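Local atomic coordinates of uncharacterized protein (Legionella pneumophila subsp. pneumophila, PDB entry 5T2X), a protein that is of unknown function, an all-alpha Legionella protein of the DUF5630 family. Residues 157-162 with 175-180; 168-174 with 216-221; 199-203 with 261-266; 194-198 with 244-250. All coordinates share one frame; numbering follows the deposited sequence.

Interaction 1: 157-162 with 175-180; sequences TLHYAQ and LFYKTC
Leu158 lays its CD1 methyl over one face of the Phe176 ring, 4.0 Å from the ring centroid, in a CH-pi contact. Both side chains lean across from the flanks of their helices. In Phe176, CG stands anti to the backbone N (chi1 -168°), which swings the ring along the partner helix until its edge meets the backbone at Ala161 C and Gln162 N; the flat ring thus offers its edge to the partner backbone and its face to the Leu158 methyl. The same choice in Leu158 carries CD1 over the ring and on to Cys180 SG. Ala161 points straight at the partner helix, and its lone methyl lets the backbones close to 4.8 Å between its CA and that of Phe176. Its CB rests 3.5 Å from Thr179 OG1. That hydroxyl bonds back to Leu175 O at 2.7 Å, from above the carbonyl plane and on the face opposite Thr179 N, so the buried oxygen is satisfied within its own helix. Thr179 thereby turns its CG2 to the CG2 of Thr157, methyl to methyl. With axes 8.8 Å apart and 162° between their directions, consecutive helices 153-167 and 169-185 form an antiparallel helical hairpin.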
loop_
_atom_site.group_PDB
_atom_site.type_symbol
_atom_site.label_atom_id
_atom_site.label_comp_id
_atom_site.label_asym_id
_atom_site.label_seq_id
_atom_site.Cartn_x
_atom_site.Cartn_y
_atom_site.Cartn_z
ATOM N N THR A 157 11.433 -1.306 8.849
ATOM C CA THR A 157 10.144 -0.882 9.387
ATOM C C THR A 157 9.769 0.503 8.878
ATOM O O THR A 157 8.645 0.725 8.416
ATOM C CB THR A 157 10.182 -0.889 10.917
ATOM O OG1 THR A 157 10.741 -2.124 11.381
ATOM C CG2 THR A 157 8.782 -0.738 11.478
ATOM N N LEU A 158 10.708 1.447 8.949
ATOM C CA LEU A 158 10.423 2.801 8.493
ATOM C C LEU A 158 10.387 2.883 6.973
ATOM O O LEU A 158 9.646 3.701 6.416
ATOM C CB LEU A 158 11.460 3.771 9.057
ATOM C CG LEU A 158 11.066 5.246 9.060
ATOM C CD1 LEU A 158 9.813 5.450 9.897
ATOM C CD2 LEU A 158 12.207 6.097 9.588
ATOM N N HIS A 159 11.169 2.045 6.288
ATOM C CA HIS A 159 11.161 2.054 4.829
ATOM C C HIS A 159 9.808 1.619 4.278
ATOM O O HIS A 159 9.300 2.213 3.320
ATOM C CB HIS A 159 12.266 1.150 4.289
ATOM C CG HIS A 159 12.199 0.940 2.809
ATOM N ND1 HIS A 159 12.465 1.943 1.902
ATOM C CD2 HIS A 159 11.883 -0.155 2.077
ATOM C CE1 HIS A 159 12.323 1.474 0.676
ATOM N NE2 HIS A 159 11.970 0.203 0.753
ATOM N N TYR A 160 9.214 0.577 4.864
ATOM C CA TYR A 160 7.917 0.110 4.387
ATOM C C TYR A 160 6.836 1.155 4.628
ATOM O O TYR A 160 5.945 1.336 3.791
ATOM C CB TYR A 160 7.555 -1.213 5.061
ATOM C CG TYR A 160 8.422 -2.374 4.629
ATOM C CD1 TYR A 160 8.762 -2.553 3.293
ATOM C CD2 TYR A 160 8.909 -3.287 5.556
ATOM C CE1 TYR A 160 9.558 -3.612 2.893
ATOM C CE2 TYR A 160 9.707 -4.347 5.166
ATOM C CZ TYR A 160 10.027 -4.506 3.834
ATOM O OH TYR A 160 10.820 -5.561 3.442
ATOM N N ALA A 161 6.904 1.856 5.762
ATOM C CA ALA A 161 5.942 2.919 6.031
ATOM C C ALA A 161 6.166 4.113 5.109
ATOM O O ALA A 161 5.205 4.775 4.701
ATOM C CB ALA A 161 6.027 3.344 7.496
ATOM N N GLN A 162 7.425 4.402 4.772
ATOM C CA GLN A 162 7.712 5.503 3.858
ATOM C C GLN A 162 7.186 5.208 2.460
ATOM O O GLN A 162 6.682 6.107 1.776
ATOM C CB GLN A 162 9.217 5.772 3.823
ATOM C CG GLN A 162 9.645 6.824 2.814
ATOM C CD GLN A 162 11.127 7.139 2.898
ATOM O OE1 GLN A 162 11.815 6.707 3.822
ATOM N NE2 GLN A 162 11.626 7.896 1.927
ATOM N N LEU A 175 0.345 5.502 8.760
ATOM C CA LEU A 175 1.212 4.364 9.044
ATOM C C LEU A 175 2.619 4.825 9.407
ATOM O O LEU A 175 3.219 4.317 10.360
ATOM C CB LEU A 175 1.247 3.415 7.844
ATOM C CG LEU A 175 2.253 2.265 7.921
ATOM C CD1 LEU A 175 1.946 1.353 9.099
ATOM C CD2 LEU A 175 2.273 1.478 6.619
ATOM N N PHE A 176 3.159 5.789 8.654
ATOM C CA PHE A 176 4.462 6.354 8.988
ATOM C C PHE A 176 4.433 7.018 10.358
ATOM O O PHE A 176 5.392 6.908 11.130
ATOM C CB PHE A 176 4.880 7.356 7.913
ATOM C CG PHE A 176 6.318 7.794 8.004
ATOM C CD1 PHE A 176 6.687 8.864 8.806
ATOM C CD2 PHE A 176 7.299 7.148 7.271
ATOM C CE1 PHE A 176 8.009 9.272 8.883
ATOM C CE2 PHE A 176 8.621 7.551 7.343
ATOM C CZ PHE A 176 8.976 8.614 8.150
ATOM N N TYR A 177 3.337 7.709 10.676
ATOM C CA TYR A 177 3.208 8.348 11.981
ATOM C C TYR A 177 3.192 7.314 13.100
ATOM O O TYR A 177 3.902 7.455 14.103
ATOM C CB TYR A 177 1.943 9.212 12.009
ATOM C CG TYR A 177 1.226 9.247 13.341
ATOM C CD1 TYR A 177 1.686 10.043 14.384
ATOM C CD2 TYR A 177 0.077 8.493 13.551
ATOM C CE1 TYR A 177 1.028 10.076 15.601
ATOM C CE2 TYR A 177 -0.586 8.521 14.763
ATOM C CZ TYR A 177 -0.108 9.315 15.783
ATOM O OH TYR A 177 -0.768 9.343 16.989
ATOM N N LYS A 178 2.392 6.257 12.941
ATOM C CA LYS A 178 2.336 5.216 13.960
ATOM C C LYS A 178 3.650 4.450 14.051
ATOM O O LYS A 178 4.037 4.015 15.141
ATOM C CB LYS A 178 1.179 4.259 13.670
ATOM C CG LYS A 178 0.881 3.288 14.801
ATOM C CD LYS A 178 0.513 4.032 16.076
ATOM C CE LYS A 178 0.254 3.073 17.226
ATOM N NZ LYS A 178 -0.126 3.792 18.474
ATOM N N THR A 179 4.346 4.279 12.925
ATOM C CA THR A 179 5.632 3.589 12.953
ATOM C C THR A 179 6.665 4.386 13.740
ATOM O O THR A 179 7.465 3.810 14.488
ATOM C CB THR A 179 6.117 3.330 11.526
ATOM O OG1 THR A 179 5.161 2.514 10.837
ATOM C CG2 THR A 179 7.465 2.622 11.534
ATOM N N CYS A 180 6.653 5.714 13.598
ATOM C CA CYS A 180 7.580 6.547 14.358
ATOM C C CYS A 180 7.280 6.490 15.851
ATOM O O CYS A 180 8.201 6.520 16.674
ATOM C CB CYS A 180 7.527 7.990 13.853
ATOM S SG CYS A 180 8.207 8.237 12.196
#

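Interaction 2: 168-174 with 216-221; sequences HWTPGYL and AINNAY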
loop_
_atom_site.group_PDB
_atom_site.type_symbol
_atom_site.label_atom_id
_atom_site.label_comp_id
_atom_site.label_asym_id
_atom_site.label_seq_id
_atom_site.Cartn_x
_atom_site.Cartn_y
_atom_site.Cartn_z
ATOM N N HIS A 168 -0.285 6.032 -0.858
ATOM C CA HIS A 168 -1.543 5.788 -0.162
ATOM C C HIS A 168 -1.991 6.953 0.715
ATOM O O HIS A 168 -2.769 6.744 1.651
ATOM C CB HIS A 168 -1.447 4.496 0.651
ATOM C CG HIS A 168 -1.181 3.290 -0.195
ATOM N ND1 HIS A 168 -2.122 2.765 -1.055
ATOM C CD2 HIS A 168 -0.070 2.529 -0.341
ATOM C CE1 HIS A 168 -1.608 1.722 -1.682
ATOM N NE2 HIS A 168 -0.365 1.557 -1.266
ATOM N N TRP A 169 -1.523 8.167 0.432
ATOM C CA TRP A 169 -2.151 9.414 0.899
ATOM C C TRP A 169 -2.259 9.404 2.424
ATOM O O TRP A 169 -1.245 9.172 3.103
ATOM C CB TRP A 169 -3.470 9.579 0.154
ATOM C CG TRP A 169 -3.311 9.852 -1.307
ATOM C CD1 TRP A 169 -3.092 8.937 -2.293
ATOM C CD2 TRP A 169 -3.366 11.130 -1.949
ATOM N NE1 TRP A 169 -3.002 9.566 -3.512
ATOM C CE2 TRP A 169 -3.168 10.914 -3.327
ATOM C CE3 TRP A 169 -3.563 12.437 -1.493
ATOM C CZ2 TRP A 169 -3.160 11.955 -4.252
ATOM C CZ3 TRP A 169 -3.554 13.470 -2.412
ATOM C CH2 TRP A 169 -3.354 13.223 -3.776
ATOM N N THR A 170 -3.445 9.641 2.998
ATOM C CA THR A 170 -3.554 9.779 4.451
ATOM C C THR A 170 -3.271 8.476 5.189
ATOM O O THR A 170 -2.499 8.505 6.164
ATOM C CB THR A 170 -4.929 10.355 4.814
ATOM O OG1 THR A 170 -4.991 11.732 4.423
ATOM C CG2 THR A 170 -5.195 10.234 6.308
ATOM N N PRO A 171 -3.847 7.324 4.816
ATOM C CA PRO A 171 -3.486 6.086 5.528
ATOM C C PRO A 171 -2.006 5.755 5.450
ATOM O O PRO A 171 -1.471 5.140 6.382
ATOM C CB PRO A 171 -4.341 5.021 4.830
ATOM C CG PRO A 171 -5.503 5.769 4.304
ATOM C CD PRO A 171 -4.950 7.089 3.864
ATOM N N GLY A 172 -1.328 6.146 4.371
ATOM C CA GLY A 172 0.108 5.932 4.297
ATOM C C GLY A 172 0.867 6.760 5.318
ATOM O O GLY A 172 1.736 6.249 6.030
ATOM N N TYR A 173 0.544 8.053 5.407
ATOM C CA TYR A 173 1.217 8.911 6.376
ATOM C C TYR A 173 0.812 8.577 7.805
ATOM O O TYR A 173 1.606 8.770 8.732
ATOM C CB TYR A 173 0.940 10.382 6.063
ATOM C CG TYR A 173 1.804 10.916 4.945
ATOM C CD1 TYR A 173 3.064 11.435 5.206
ATOM C CD2 TYR A 173 1.369 10.880 3.627
ATOM C CE1 TYR A 173 3.865 11.914 4.186
ATOM C CE2 TYR A 173 2.162 11.358 2.602
ATOM C CZ TYR A 173 3.409 11.873 2.887
ATOM O OH TYR A 173 4.202 12.349 1.870
ATOM N N LEU A 174 -0.408 8.073 8.008
ATOM C CA LEU A 174 -0.778 7.597 9.336
ATOM C C LEU A 174 0.028 6.367 9.727
ATOM O O LEU A 174 0.369 6.199 10.905
ATOM C CB LEU A 174 -2.277 7.300 9.393
ATOM C CG LEU A 174 -3.190 8.523 9.502
ATOM C CD1 LEU A 174 -4.646 8.101 9.619
ATOM C CD2 LEU A 174 -2.784 9.386 10.686
ATOM N N ALA A 216 -8.380 6.233 -0.570
ATOM C CA ALA A 216 -7.357 5.476 0.141
ATOM C C ALA A 216 -7.827 5.096 1.539
ATOM O O ALA A 216 -7.562 3.984 2.010
ATOM C CB ALA A 216 -6.059 6.279 0.209
ATOM N N ILE A 217 -8.530 6.009 2.215
ATOM C CA ILE A 217 -9.082 5.696 3.531
ATOM C C ILE A 217 -10.123 4.591 3.418
ATOM O O ILE A 217 -10.241 3.733 4.302
ATOM C CB ILE A 217 -9.667 6.966 4.180
ATOM C CG1 ILE A 217 -8.570 8.013 4.382
ATOM C CG2 ILE A 217 -10.334 6.633 5.507
ATOM C CD1 ILE A 217 -9.081 9.339 4.903
ATOM N N ASN A 218 -10.888 4.589 2.323
ATOM C CA ASN A 218 -11.864 3.527 2.099
ATOM C C ASN A 218 -11.180 2.171 1.969
ATOM O O ASN A 218 -11.568 1.200 2.630
ATOM C CB ASN A 218 -12.692 3.842 0.852
ATOM C CG ASN A 218 -13.600 2.699 0.452
ATOM O OD1 ASN A 218 -14.711 2.564 0.964
ATOM N ND2 ASN A 218 -13.133 1.867 -0.472
ATOM N N ASN A 219 -10.148 2.087 1.125
ATOM C CA ASN A 219 -9.479 0.810 0.894
ATOM C C ASN A 219 -8.698 0.353 2.118
ATOM O O ASN A 219 -8.747 -0.827 2.487
ATOM C CB ASN A 219 -8.547 0.914 -0.314
ATOM C CG ASN A 219 -9.294 1.137 -1.611
ATOM O OD1 ASN A 219 -10.486 1.436 -1.612
ATOM N ND2 ASN A 219 -8.589 0.996 -2.729
ATOM N N ALA A 220 -7.972 1.270 2.764
ATOM C CA ALA A 220 -7.044 0.874 3.819
ATOM C C ALA A 220 -7.772 0.292 5.022
ATOM O O ALA A 220 -7.293 -0.663 5.644
ATOM C CB ALA A 220 -6.190 2.067 4.239
ATOM N N TYR A 221 -8.929 0.852 5.370
ATOM C CA TYR A 221 -9.670 0.422 6.546
ATOM C C TYR A 221 -10.958 -0.307 6.190
ATOM O O TYR A 221 -11.816 -0.493 7.060
ATOM C CB TYR A 221 -9.957 1.625 7.448
ATOM C CG TYR A 221 -8.734 2.489 7.656
ATOM C CD1 TYR A 221 -7.584 1.969 8.236
ATOM C CD2 TYR A 221 -8.722 3.820 7.258
ATOM C CE1 TYR A 221 -6.459 2.751 8.421
ATOM C CE2 TYR A 221 -7.601 4.610 7.440
ATOM C CZ TYR A 221 -6.472 4.070 8.021
ATOM O OH TYR A 221 -5.353 4.850 8.204
#
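Tyr221 has its CG anti to the carbonyl carbon (chi1 -47°), a turn that sends the ring back beside the last turn of its own helix and sets the hydroxyl against Pro171, with Tyr221 OH 3.5 Å from Pro171 CB. The matching choice in Ile217 (chi1 -62°) brings CG1 to the proline ring, which it crosses at about a right angle, Ile217 CG1 lying 3.8 Å from Pro171 CD. Pro171 is thus held on several sides by residues of 216-221: Ala220 CB meets its CB at 3.5 Å, Ala216 O its CG at 3.6 Å, and Ala216 CB its CD. Proline suits this place because the first turn of a helix asks little of its missing N-H, and its compact, rigid ring offers an apolar surface. Ala216 and Ala220, each with a single methyl, let the proline come close to the helix backbone. Ala220 CB also lies over the centre of the Tyr221 ring, 4.0 Å above its plane, while Leu174 CD1 touches Tyr221 OH, the two side chains crossing at about a right angle. Ala216 CB touches His168 O, the carbonyl that accepts from Gly172 N. Beyond the two segments, His168 ND1 is bonded to Tyr86, Trp169 NE1 to Pro87 and Thr170 OG1 to Ala204. With 59° between their directions and axes 8.4 Å apart, the start of helix 169-185 and the end of helix 211-220 make a buried helix-helix junction of an all-alpha fold.

Interaction 3: 199-203 with 261-266; sequences EALLI and KASEKA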
loop_
_atom_site.group_PDB
_atom_site.type_symbol
_atom_site.label_atom_id
_atom_site.label_comp_id
_atom_site.label_asym_id
_atom_site.label_seq_id
_atom_site.Cartn_x
_atom_site.Cartn_y
_atom_site.Cartn_z
ATOM N N GLU A 199 5.170 15.383 12.039
ATOM C CA GLU A 199 5.126 15.862 10.660
ATOM C C GLU A 199 4.254 14.963 9.794
ATOM O O GLU A 199 3.411 15.444 9.029
ATOM C CB GLU A 199 6.542 15.954 10.094
ATOM C CG GLU A 199 6.602 16.367 8.633
ATOM C CD GLU A 199 8.023 16.442 8.111
ATOM O OE1 GLU A 199 8.959 16.475 8.937
ATOM O OE2 GLU A 199 8.205 16.465 6.876
ATOM N N ALA A 200 4.438 13.644 9.908
ATOM C CA ALA A 200 3.620 12.716 9.134
ATOM C C ALA A 200 2.161 12.769 9.565
ATOM O O ALA A 200 1.259 12.612 8.735
ATOM C CB ALA A 200 4.167 11.296 9.268
ATOM N N LEU A 201 1.910 12.985 10.858
ATOM C CA LEU A 201 0.533 13.094 11.331
ATOM C C LEU A 201 -0.138 14.347 10.782
ATOM O O LEU A 201 -1.311 14.309 10.391
ATOM C CB LEU A 201 0.503 13.090 12.859
ATOM C CG LEU A 201 -0.866 13.235 13.526
ATOM C CD1 LEU A 201 -1.812 12.139 13.064
ATOM C CD2 LEU A 201 -0.718 13.214 15.040
ATOM N N LEU A 202 0.591 15.464 10.739
ATOM C CA LEU A 202 0.027 16.692 10.189
ATOM C C LEU A 202 -0.234 16.560 8.694
ATOM O O LEU A 202 -1.272 17.013 8.197
ATOM C CB LEU A 202 0.958 17.873 10.471
ATOM C CG LEU A 202 1.167 18.240 11.943
ATOM C CD1 LEU A 202 2.165 19.379 12.082
ATOM C CD2 LEU A 202 -0.153 18.602 12.598
ATOM N N ILE A 203 0.695 15.941 7.960
ATOM C CA ILE A 203 0.498 15.744 6.527
ATOM C C ILE A 203 -0.717 14.860 6.274
ATOM O O ILE A 203 -1.500 15.107 5.349
ATOM C CB ILE A 203 1.770 15.159 5.885
ATOM C CG1 ILE A 203 2.932 16.145 6.009
ATOM C CG2 ILE A 203 1.524 14.815 4.423
ATOM C CD1 ILE A 203 4.252 15.594 5.514
ATOM N N LYS A 261 6.946 22.568 7.432
ATOM C CA LYS A 261 7.366 21.465 6.572
ATOM C C LYS A 261 6.178 20.604 6.162
ATOM O O LYS A 261 6.102 20.148 5.016
ATOM C CB LYS A 261 8.426 20.618 7.276
ATOM C CG LYS A 261 9.788 21.288 7.394
ATOM C CD LYS A 261 10.754 20.444 8.213
ATOM C CE LYS A 261 10.958 19.071 7.592
ATOM N NZ LYS A 261 11.886 18.229 8.398
ATOM N N ALA A 262 5.238 20.376 7.083
ATOM C CA ALA A 262 4.063 19.577 6.754
ATOM C C ALA A 262 3.179 20.287 5.735
ATOM O O ALA A 262 2.677 19.657 4.796
ATOM C CB ALA A 262 3.273 19.260 8.023
ATOM N N SER A 263 2.978 21.596 5.903
ATOM C CA SER A 263 2.163 22.348 4.954
ATOM C C SER A 263 2.826 22.412 3.585
ATOM O O SER A 263 2.147 22.315 2.556
ATOM C CB SER A 263 1.898 23.756 5.486
ATOM O OG SER A 263 1.177 23.717 6.704
ATOM N N GLU A 264 4.150 22.573 3.551
ATOM C CA GLU A 264 4.858 22.666 2.279
ATOM C C GLU A 264 4.795 21.348 1.515
ATOM O O GLU A 264 4.538 21.332 0.306
ATOM C CB GLU A 264 6.310 23.079 2.517
ATOM C CG GLU A 264 7.081 23.398 1.248
ATOM C CD GLU A 264 8.548 23.666 1.514
ATOM O OE1 GLU A 264 9.359 22.724 1.388
ATOM O OE2 GLU A 264 8.889 24.816 1.861
ATOM N N LYS A 265 5.027 20.230 2.206
ATOM C CA LYS A 265 5.029 18.935 1.534
ATOM C C LYS A 265 3.621 18.511 1.137
ATOM O O LYS A 265 3.433 17.874 0.094
ATOM C CB LYS A 265 5.682 17.882 2.430
ATOM C CG LYS A 265 7.155 18.144 2.705
ATOM C CD LYS A 265 7.744 17.112 3.652
ATOM C CE LYS A 265 9.211 17.403 3.938
ATOM N NZ LYS A 265 9.793 16.444 4.920
ATOM N N ALA A 266 2.620 18.852 1.953
ATOM C CA ALA A 266 1.243 18.526 1.596
ATOM C C ALA A 266 0.747 19.378 0.436
ATOM O O ALA A 266 -0.047 18.903 -0.384
ATOM C CB ALA A 266 0.328 18.694 2.808
#
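The carboxylate of Glu199 is held by Lys265 and, more weakly, by Lys261, one helical turn apart. Lys265 NZ comes to Glu199 OE2 at 2.5 Å, a salt bridge that uses the syn lone pair of the oxygen; the separation is shorter than usual, so its exact length is doubtful. Lys261 NZ makes a weak, long one to Glu199 OE1 at 3.5 Å. Full extension puts the acid there: with CG anti to the backbone N (chi1 177°) and the chain straight beyond it, Glu199 reaches from the flank of its helix toward both lysines. Lys265 is likewise extended and crosses it at about a right angle, whereas Lys261 bends at chi3 (59°) to bring its ammonium round to the other oxygen. The two positive groups would be expected to stabilise the ionised carboxylate of this buried residue. Beneath the charges, Ala262, whose single methyl allows close approach, sets CB against Leu202 CB at 3.6 Å and Ile203 CG1 at 3.7 Å, and Ile203 CD1 lies near the aliphatic base of Lys265. Helices 191-207 and 252-272 cross here at -48°, their axes 8.7 Å apart. Helix 191-207 also packs on helix 169-185 through Ala200 and Leu201, and on helix 237-248 through Leu201 and Leu202.

Interaction 4: 194-198 with 244-250; sequences YQEAL and TIAKGKI
Tyr194 spreads one face of its ring over the end of helix 237-248, where the chain turns out in a Schellman motif: Lys249 takes a positive phi of 54°, Lys249 N bonds to Ala246 O, and Ile250 N makes a weak bond to Ile245 O. The ring lies over the peptide between Lys247 and Gly248, with Gly248 N 3.9 Å above its plane and Gly248 CA 3.4 Å from Tyr194 CG. Gly248, with no side chain, leaves its CA bare for the aromatic face to rest on. Along the outer part of the ring, Lys247 CB touches Tyr194 CE1, while the rest of that lysine extends away. Leu198, one turn further along helix 191-207, meets Ile245 and Ile250. Its CG stands anti to the backbone N (chi1 175°), carrying CD2 to Ile245 CG1 at 4.0 Å and Ile250 CD1 at 3.8 Å, so that branched chains from before and after the turn close on one leucine methyl. Helices 191-207 and 237-248 run antiparallel here, 173° between directions and 9.4 Å between axes. Ile250, the first hydrophobic residue beyond the turn, folds back to these residues and also faces Tyr194 O. Thr244 bonds its hydroxyl to Ala240 of its own helix, leaving the methyl for the partner: Thr244 CG2 sits 3.7 Å from Tyr194 O and 3.9 Å from Leu198 CB.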
loop_
_atom_site.group_PDB
_atom_site.type_symbol
_atom_site.label_atom_id
_atom_site.label_comp_id
_atom_site.label_asym_id
_atom_site.label_seq_id
_atom_site.Cartn_x
_atom_site.Cartn_y
_atom_site.Cartn_z
ATOM N N TYR A 194 9.571 11.282 17.597
ATOM C CA TYR A 194 8.309 11.977 17.829
ATOM C C TYR A 194 8.159 13.177 16.901
ATOM O O TYR A 194 7.047 13.489 16.457
ATOM C CB TYR A 194 8.204 12.413 19.287
ATOM C CG TYR A 194 7.805 11.308 20.243
ATOM C CD1 TYR A 194 6.538 10.742 20.188
ATOM C CD2 TYR A 194 8.685 10.849 21.212
ATOM C CE1 TYR A 194 6.166 9.737 21.061
ATOM C CE2 TYR A 194 8.321 9.847 22.093
ATOM C CZ TYR A 194 7.061 9.295 22.012
ATOM O OH TYR A 194 6.695 8.296 22.886
ATOM N N GLN A 195 9.264 13.863 16.599
ATOM C CA GLN A 195 9.198 14.990 15.674
ATOM C C GLN A 195 8.842 14.528 14.268
ATOM O O GLN A 195 8.085 15.202 13.560
ATOM C CB GLN A 195 10.525 15.748 15.673
ATOM C CG GLN A 195 10.875 16.375 17.012
ATOM C CD GLN A 195 12.289 16.917 17.050
ATOM O OE1 GLN A 195 12.899 17.017 18.114
ATOM N NE2 GLN A 195 12.818 17.271 15.885
ATOM N N GLU A 196 9.380 13.381 13.845
ATOM C CA GLU A 196 8.997 12.818 12.554
ATOM C C GLU A 196 7.566 12.297 12.573
ATOM O O GLU A 196 6.875 12.350 11.550
ATOM C CB GLU A 196 9.968 11.704 12.156
ATOM C CG GLU A 196 11.318 12.200 11.662
ATOM C CD GLU A 196 11.244 12.806 10.273
ATOM O OE1 GLU A 196 10.441 12.316 9.451
ATOM O OE2 GLU A 196 11.985 13.774 10.002
ATOM N N ALA A 197 7.108 11.791 13.721
ATOM C CA ALA A 197 5.727 11.334 13.829
ATOM C C ALA A 197 4.751 12.493 13.681
ATOM O O ALA A 197 3.707 12.356 13.032
ATOM C CB ALA A 197 5.510 10.622 15.164
ATOM N N LEU A 198 5.075 13.642 14.277
ATOM C CA LEU A 198 4.192 14.801 14.198
ATOM C C LEU A 198 4.051 15.289 12.761
ATOM O O LEU A 198 2.942 15.580 12.299
ATOM C CB LEU A 198 4.717 15.921 15.097
ATOM C CG LEU A 198 3.960 17.250 15.044
ATOM C CD1 LEU A 198 2.517 17.065 15.486
ATOM C CD2 LEU A 198 4.656 18.300 15.898
ATOM N N THR A 244 1.093 13.667 20.729
ATOM C CA THR A 244 2.416 13.535 20.128
ATOM C C THR A 244 3.339 14.657 20.588
ATOM O O THR A 244 4.525 14.426 20.854
ATOM C CB THR A 244 2.303 13.522 18.602
ATOM O OG1 THR A 244 1.538 12.383 18.188
ATOM C CG2 THR A 244 3.682 13.459 17.959
ATOM N N ILE A 245 2.810 15.877 20.699
ATOM C CA ILE A 245 3.618 17.002 21.157
ATOM C C ILE A 245 3.970 16.842 22.632
ATOM O O ILE A 245 5.079 17.182 23.060
ATOM C CB ILE A 245 2.879 18.325 20.883
ATOM C CG1 ILE A 245 2.657 18.500 19.380
ATOM C CG2 ILE A 245 3.650 19.508 21.453
ATOM C CD1 ILE A 245 1.877 19.740 19.014
ATOM N N ALA A 246 3.043 16.305 23.428
ATOM C CA ALA A 246 3.295 16.143 24.856
ATOM C C ALA A 246 4.264 14.995 25.122
ATOM O O ALA A 246 5.248 15.159 25.855
ATOM C CB ALA A 246 1.977 15.923 25.597
ATOM N N LYS A 247 3.999 13.820 24.542
ATOM C CA LYS A 247 4.886 12.676 24.746
ATOM C C LYS A 247 6.286 12.960 24.221
ATOM O O LYS A 247 7.282 12.575 24.844
ATOM C CB LYS A 247 4.311 11.431 24.069
ATOM C CG LYS A 247 3.121 10.814 24.781
ATOM C CD LYS A 247 2.570 9.621 24.015
ATOM C CE LYS A 247 1.348 9.035 24.704
ATOM N NZ LYS A 247 0.762 7.902 23.935
ATOM N N GLY A 248 6.382 13.637 23.078
ATOM C CA GLY A 248 7.671 13.902 22.471
ATOM C C GLY A 248 8.460 15.034 23.081
ATOM O O GLY A 248 9.628 15.211 22.718
ATOM N N LYS A 249 7.855 15.803 23.990
ATOM C CA LYS A 249 8.513 16.952 24.613
ATOM C C LYS A 249 9.047 17.913 23.555
ATOM O O LYS A 249 10.096 18.539 23.722
ATOM C CB LYS A 249 9.632 16.505 25.558
ATOM C CG LYS A 249 9.181 15.575 26.675
ATOM C CD LYS A 249 10.340 15.240 27.603
ATOM C CE LYS A 249 9.908 14.321 28.735
ATOM N NZ LYS A 249 9.476 12.987 28.238
ATOM N N ILE A 250 8.318 18.019 22.448
ATOM C CA ILE A 250 8.726 18.855 21.323
ATOM C C ILE A 250 8.686 20.314 21.757
ATOM O O ILE A 250 7.619 20.819 22.138
ATOM C CB ILE A 250 7.831 18.613 20.098
ATOM C CG1 ILE A 250 7.765 17.118 19.775
ATOM C CG2 ILE A 250 8.344 19.397 18.899
ATOM C CD1 ILE A 250 6.871 16.785 18.599
#

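Helix 169-185 serves interactions 1 and 2, and helix 191-207 serves interactions 3 and 4, so two consecutive helices tie all four contacts together. Interaction 2 lies nearest the centre of the chain, about 8 Å between centres; none of its touching residues is exposed, and it is made of proline, alanine and an aromatic ring. Interaction 1, about 12 Å out, is partly buried and mixes an apolar seam with threonines. Interactions 3 and 4 lie about 19 and 25 Å out yet are largely buried locally; Lys261 and Lys265 at the rim of interaction 3 bring salt bridges to Glu199, while interaction 4 relies on ring and aliphatic packing. Tyr177 CD1 joins interactions 1 and 4, touching Ala197 O.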